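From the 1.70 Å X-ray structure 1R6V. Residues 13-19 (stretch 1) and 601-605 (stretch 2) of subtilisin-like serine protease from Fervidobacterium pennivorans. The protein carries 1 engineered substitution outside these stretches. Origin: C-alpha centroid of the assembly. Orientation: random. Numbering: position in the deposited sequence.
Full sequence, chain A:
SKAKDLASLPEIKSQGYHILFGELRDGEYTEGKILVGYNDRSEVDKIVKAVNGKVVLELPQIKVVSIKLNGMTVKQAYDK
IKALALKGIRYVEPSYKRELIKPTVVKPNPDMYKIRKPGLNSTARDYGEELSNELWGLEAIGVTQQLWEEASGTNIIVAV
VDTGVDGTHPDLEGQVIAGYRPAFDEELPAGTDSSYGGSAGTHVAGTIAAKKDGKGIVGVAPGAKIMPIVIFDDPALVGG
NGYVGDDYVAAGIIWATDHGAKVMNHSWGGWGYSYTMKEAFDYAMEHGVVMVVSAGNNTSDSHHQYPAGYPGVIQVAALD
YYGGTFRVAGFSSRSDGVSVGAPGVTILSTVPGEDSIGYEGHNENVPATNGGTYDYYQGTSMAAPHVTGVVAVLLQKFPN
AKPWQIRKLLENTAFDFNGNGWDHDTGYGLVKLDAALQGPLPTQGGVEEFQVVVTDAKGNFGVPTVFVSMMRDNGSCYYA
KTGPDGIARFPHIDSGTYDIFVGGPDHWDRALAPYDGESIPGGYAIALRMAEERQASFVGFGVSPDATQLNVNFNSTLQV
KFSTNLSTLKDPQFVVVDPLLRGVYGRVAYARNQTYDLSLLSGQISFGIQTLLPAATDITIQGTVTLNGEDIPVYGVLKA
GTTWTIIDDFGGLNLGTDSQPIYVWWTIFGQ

Stretch 1 (13-19) KSQGYHI
Stretch 2, residues 601-605: LSGQI

Two segments of one chain, nearly six hundred residues apart in sequence, meet here in a small contact that buries 290 Å², both sides summed. Stretch 1 has no regular helix or strand; stretch 2 turns a corner at Gly-603 and leads into a strand that includes Gln-604 and Ile-605. The register is set by two glycines, with Gly-16 CA 5.3 Å from Gly-603 CA.

Leu-601 (phi/psi -76/149, chi1 m, chi2 t) precedes the contact and does not touch stretch 1. Ser-602 follows in an extended conformation (-136/143), its CA-to-CB bond sideways and chi1 t. Ser-602 OG lies 3.3 Å from Tyr-17 OH, a weak hydrogen bond; both hydroxyls also bond elsewhere in the structure. A small polar side chain suits this place, reaching the phenol hydroxyl. The carbonyl of Ser-602 faces Ser-14 (-46/141), whose CA-to-CB bond points toward stretch 2 (chi1 t). Ser-602 O and Ser-14 OG are 3.4 Å apart, and water 1 bridges them, 2.7 Å from Ser-14 OG and donating to Ser-602 O at 2.9 Å. Within stretch 1, Ser-14 OG also accepts a weak bond from Gly-16 N at 3.4 Å.

Gly-603 makes the corner at 119/-142. At these angles a CB would jam against the preceding carbonyl oxygen, and it would also come within 3.1 Å of Ser-14 OG; glycine answers both constraints. Gly-603 CA sits 4.0 Å from Gly-16 O. Gly-16 likewise has a positive phi (76/-153), which favours glycine, although a CB there would point away from stretch 2.

Gln-604 (-132/125) contributes the largest covered area, 76 Å². Its CA-to-CB bond points toward stretch 1, and the side chain extends with chi1 m, chi2 t and chi3 -42°. This length carries OE1 to the backbone of stretch 1, where His-18 N (-56/159, chi1 t, chi2 -149°) donates to Gln-604 OE1 at 2.6 Å; the N-H...O angle of 119° makes the bond weak despite the short distance. Tyr-17 CA is 3.2 Å from Gln-604 OE1. Gln-604 CD lies at the edge of the Tyr-17 ring, 3.7 Å from Tyr-17 CD2. Tyr-17 (-109/166, chi1 m, chi2 94°) starts sideways, but its end comes nearer stretch 2. The Gln-604 backbone takes part through water 2, which accepts from Gln-604 N at 3.1 Å and lies 2.8 Å from Gly-16 O, to which it can donate.

Ile-605 (-132/168, chi1 p, chi2 t) carries the strand onward, buried but beyond reach of stretch 1.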

# COMPACT_ATOMS: atom_id res chain seq x y z
N LYS A 13 -9.21 -19.06 27.37
CA LYS A 13 -7.87 -18.49 27.24
C LYS A 13 -7.92 -17.26 26.34
O LYS A 13 -8.89 -17.08 25.61
CB LYS A 13 -6.93 -19.54 26.65
CG LYS A 13 -6.91 -20.85 27.43
CD LYS A 13 -6.15 -21.95 26.70
CE LYS A 13 -6.26 -23.29 27.42
NZ LYS A 13 -5.62 -24.40 26.66
N SER A 14 -6.89 -16.43 26.40
CA SER A 14 -6.82 -15.22 25.57
C SER A 14 -7.21 -15.55 24.14
O SER A 14 -6.85 -16.60 23.62
CB SER A 14 -5.41 -14.63 25.58
OG SER A 14 -5.35 -13.48 24.73
N GLN A 15 -7.95 -14.63 23.53
CA GLN A 15 -8.44 -14.79 22.17
C GLN A 15 -7.69 -13.92 21.16
O GLN A 15 -8.12 -13.77 20.02
CB GLN A 15 -9.93 -14.43 22.11
CG GLN A 15 -10.85 -15.37 22.89
CD GLN A 15 -10.72 -16.81 22.44
OE1 GLN A 15 -10.02 -17.61 23.07
NE2 GLN A 15 -11.37 -17.15 21.34
N GLY A 16 -6.57 -13.34 21.58
CA GLY A 16 -5.80 -12.49 20.69
C GLY A 16 -6.42 -11.11 20.49
O GLY A 16 -7.14 -10.62 21.37
N TYR A 17 -6.16 -10.48 19.35
CA TYR A 17 -6.72 -9.16 19.09
C TYR A 17 -7.82 -9.17 18.02
O TYR A 17 -7.98 -10.16 17.30
CB TYR A 17 -5.61 -8.17 18.71
CG TYR A 17 -4.61 -8.02 19.83
CD1 TYR A 17 -3.45 -8.79 19.87
CD2 TYR A 17 -4.89 -7.19 20.92
CE1 TYR A 17 -2.59 -8.75 20.97
CE2 TYR A 17 -4.05 -7.14 22.03
CZ TYR A 17 -2.91 -7.93 22.05
OH TYR A 17 -2.10 -7.93 23.17
N HIS A 18 -8.55 -8.07 17.96
CA HIS A 18 -9.67 -7.85 17.04
C HIS A 18 -9.29 -8.03 15.57
O HIS A 18 -8.11 -7.96 15.20
CB HIS A 18 -10.21 -6.43 17.25
CG HIS A 18 -11.58 -6.19 16.70
ND1 HIS A 18 -11.99 -4.96 16.22
CD2 HIS A 18 -12.65 -7.01 16.59
CE1 HIS A 18 -13.25 -5.04 15.85
NE2 HIS A 18 -13.68 -6.27 16.06
N ILE A 19 -10.30 -8.27 14.74
CA ILE A 19 -10.08 -8.45 13.32
C ILE A 19 -9.54 -7.13 12.76
O ILE A 19 -9.91 -6.05 13.22
CB ILE A 19 -11.41 -8.87 12.64
CG1 ILE A 19 -11.22 -9.02 11.13
CG2 ILE A 19 -12.47 -7.85 12.95
CD1 ILE A 19 -11.37 -7.74 10.36
N LEU A 601 -2.72 -9.37 32.40
CA LEU A 601 -3.59 -9.84 31.34
C LEU A 601 -3.15 -9.22 30.02
O LEU A 601 -2.65 -8.10 29.98
CB LEU A 601 -5.05 -9.47 31.62
CG LEU A 601 -5.73 -10.20 32.77
CD1 LEU A 601 -7.16 -9.70 32.95
CD2 LEU A 601 -5.72 -11.70 32.49
N SER A 602 -3.36 -9.97 28.94
CA SER A 602 -3.00 -9.51 27.61
C SER A 602 -4.14 -9.82 26.64
O SER A 602 -4.77 -10.86 26.74
CB SER A 602 -1.73 -10.20 27.12
OG SER A 602 -1.36 -9.71 25.83
N GLY A 603 -4.37 -8.92 25.69
CA GLY A 603 -5.43 -9.14 24.72
C GLY A 603 -6.49 -8.05 24.81
O GLY A 603 -6.16 -6.89 25.02
N GLN A 604 -7.75 -8.43 24.65
CA GLN A 604 -8.82 -7.44 24.72
C GLN A 604 -9.91 -7.96 25.64
O GLN A 604 -10.43 -9.07 25.47
CB GLN A 604 -9.32 -7.15 23.31
CG GLN A 604 -8.19 -6.53 22.48
CD GLN A 604 -8.50 -6.42 21.00
OE1 GLN A 604 -9.05 -7.34 20.41
NE2 GLN A 604 -8.13 -5.29 20.40
N ILE A 605 -10.25 -7.15 26.65
CA ILE A 605 -11.23 -7.55 27.64
C ILE A 605 -12.29 -6.50 27.91
O ILE A 605 -12.17 -5.36 27.48
CB ILE A 605 -10.54 -7.87 29.00
CG1 ILE A 605 -9.79 -6.63 29.51
CG2 ILE A 605 -9.58 -9.06 28.85
CD1 ILE A 605 -9.09 -6.82 30.87
O HOH W 1 -7.30 -12.03 25.92
O HOH W 2 -8.43 -11.35 23.75